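Local coordinates for protein polyphosphate kinase (Porphyromonas gingivalis, PDB 2O8R) that probably catalyses the reversible, magnesium-dependent transfer of the terminal phosphate of ATP to a growing long-chain polyphosphate, at residues Leu148-Val153 / Ile283-Asp288. The protein carries 3 engineered substitutions. Residues are numbered along the deposited sequence; the frame is centred on the assembly and turned at random.
Sequences LLPSKV and ICSSCD
Pro150 meets Ser285 and Ser286 in a small surface contact between two loops of the polyphosphate kinase middle domain, where the turn that follows strand 146-147 touches the chain leaving helix 277-283. The two flanking strands, 146-147 and 294-297, are the outermost strands, within this chain, of a six-stranded mixed sheet, so the contact joins the loop leaving one edge strand to the loop entering the other. No hydrogen bond crosses the interface; it is van der Waals packing of a proline ring against two serine side chains, and it buries only 171 Å² in all. The backbones come nearest at Pro150 and Ser286, whose CA atoms are 5.4 Å apart.

The proline is presented by a tight turn of helical conformation over residues 150-152, closed by two bonds to one carbonyl: Leu149 O accepts from Lys152 N at 2.9 Å and from Val153 N at 2.8 Å. Across from it, the chain after the helix is also coiled, with Asp288 N bonded to Cys284 O at 3.1 Å and weaker bonds beside it. The buried Leu148 and Ile283 pack deeper, Leu148 touching Thr155 and Ile283 touching Ile157 and Met275. The other flank of the proline turn faces the second subunit of the dimer, where Leu149 and Val153 both pack on Leu147 of that subunit.

Both hydroxyls converge on Pro150 CB. That of Ser286 stands anti to its own carbonyl carbon (chi1 -47°) and comes at the CA-CB bond from off the plane of the ring, with OG 3.5 Å from Pro150 CA. Ser285 holds its hydroxyl anti to the backbone N instead (chi1 -161°), which sets it outward of the ring at CB, with OG 3.5 Å from Pro150 CB and Pro150 CG farther, at 3.9 Å.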
loop_
_atom_site.group_PDB
_atom_site.type_symbol
_atom_site.label_atom_id
_atom_site.label_comp_id
_atom_site.label_asym_id
_atom_site.label_seq_id
_atom_site.Cartn_x
_atom_site.Cartn_y
_atom_site.Cartn_z
ATOM N N LEU A 148 -19.308 28.415 -5.375
ATOM C CA LEU A 148 -18.666 28.696 -6.634
ATOM C C LEU A 148 -18.967 30.127 -7.057
ATOM O O LEU A 148 -20.081 30.428 -7.480
ATOM C CB LEU A 148 -19.181 27.730 -7.692
ATOM C CG LEU A 148 -18.824 26.257 -7.521
ATOM C CD1 LEU A 148 -19.559 25.462 -8.586
ATOM C CD2 LEU A 148 -17.297 26.048 -7.606
ATOM N N LEU A 149 -17.985 31.010 -6.917
ATOM C CA LEU A 149 -18.082 32.354 -7.471
ATOM C C LEU A 149 -16.991 32.478 -8.529
ATOM O O LEU A 149 -15.887 32.938 -8.240
ATOM C CB LEU A 149 -17.950 33.418 -6.376
ATOM C CG LEU A 149 -19.232 33.886 -5.672
ATOM C CD1 LEU A 149 -19.988 32.751 -4.983
ATOM C CD2 LEU A 149 -18.931 34.986 -4.664
ATOM N N PRO A 150 -17.321 32.078 -9.769
ATOM C CA PRO A 150 -16.436 31.696 -10.877
ATOM C C PRO A 150 -15.265 32.632 -11.157
ATOM O O PRO A 150 -14.110 32.197 -11.167
ATOM C CB PRO A 150 -17.382 31.654 -12.091
ATOM C CG PRO A 150 -18.639 32.346 -11.646
ATOM C CD PRO A 150 -18.730 32.030 -10.186
ATOM N N SER A 151 -15.559 33.903 -11.378
ATOM C CA SER A 151 -14.519 34.857 -11.710
ATOM C C SER A 151 -13.745 35.264 -10.465
ATOM O O SER A 151 -12.592 35.686 -10.550
ATOM C CB SER A 151 -15.142 36.087 -12.360
ATOM O OG SER A 151 -16.177 36.599 -11.540
ATOM N N LYS A 152 -14.382 35.119 -9.307
ATOM C CA LYS A 152 -13.836 35.640 -8.060
ATOM C C LYS A 152 -12.869 34.672 -7.372
ATOM O O LYS A 152 -11.755 35.059 -7.010
ATOM C CB LYS A 152 -14.970 36.052 -7.117
ATOM C CG LYS A 152 -16.061 36.908 -7.774
ATOM C CD LYS A 152 -16.996 37.484 -6.721
ATOM C CE LYS A 152 -18.223 38.146 -7.327
ATOM N NZ LYS A 152 -19.137 38.666 -6.265
ATOM N N VAL A 153 -13.295 33.425 -7.191
ATOM C CA VAL A 153 -12.449 32.394 -6.578
ATOM C C VAL A 153 -12.323 31.213 -7.531
ATOM O O VAL A 153 -13.318 30.749 -8.077
ATOM C CB VAL A 153 -12.951 31.963 -5.145
ATOM C CG1 VAL A 153 -14.436 32.182 -4.991
ATOM C CG2 VAL A 153 -12.588 30.503 -4.802
ATOM N N ILE A 283 -20.073 25.658 -14.136
ATOM C CA ILE A 283 -18.769 25.074 -13.828
ATOM C C ILE A 283 -17.851 25.208 -15.044
ATOM O O ILE A 283 -16.628 25.139 -14.923
ATOM C CB ILE A 283 -18.836 23.609 -13.363
ATOM C CG1 ILE A 283 -20.242 23.230 -12.901
ATOM C CG2 ILE A 283 -17.827 23.384 -12.249
ATOM C CD1 ILE A 283 -20.556 21.751 -13.045
ATOM N N CYS A 284 -18.451 25.416 -16.213
ATOM C CA CYS A 284 -17.692 25.752 -17.412
ATOM C C CYS A 284 -17.253 27.221 -17.371
ATOM O O CYS A 284 -16.322 27.622 -18.077
ATOM C CB CYS A 284 -18.518 25.466 -18.669
ATOM S SG CYS A 284 -17.777 26.024 -20.229
ATOM N N SER A 285 -17.921 28.008 -16.526
ATOM C CA SER A 285 -17.565 29.409 -16.289
ATOM C C SER A 285 -16.145 29.553 -15.721
ATOM O O SER A 285 -15.550 30.633 -15.783
ATOM C CB SER A 285 -18.584 30.057 -15.343
ATOM O OG SER A 285 -18.553 31.471 -15.423
ATOM N N SER A 286 -15.613 28.456 -15.181
ATOM C CA SER A 286 -14.260 28.420 -14.626
ATOM C C SER A 286 -13.334 27.435 -15.356
ATOM O O SER A 286 -12.131 27.396 -15.080
ATOM C CB SER A 286 -14.311 28.071 -13.134
ATOM O OG SER A 286 -15.283 28.847 -12.456
ATOM N N CYS A 287 -13.889 26.657 -16.288
ATOM C CA CYS A 287 -13.149 25.556 -16.928
ATOM C C CYS A 287 -12.917 25.660 -18.442
ATOM O O CYS A 287 -12.116 24.897 -18.990
ATOM C CB CYS A 287 -13.812 24.214 -16.611
ATOM S SG CYS A 287 -13.047 23.294 -15.259
ATOM N N ASP A 288 -13.616 26.588 -19.099
ATOM C CA ASP A 288 -13.522 26.806 -20.558
ATOM C C ASP A 288 -13.833 25.543 -21.373
ATOM O O ASP A 288 -13.171 25.263 -22.376
ATOM C CB ASP A 288 -12.142 27.362 -20.966
ATOM C CG ASP A 288 -11.613 28.421 -20.006
ATOM O OD1 ASP A 288 -12.424 29.145 -19.388
ATOM O OD2 ASP A 288 -10.373 28.531 -19.880
#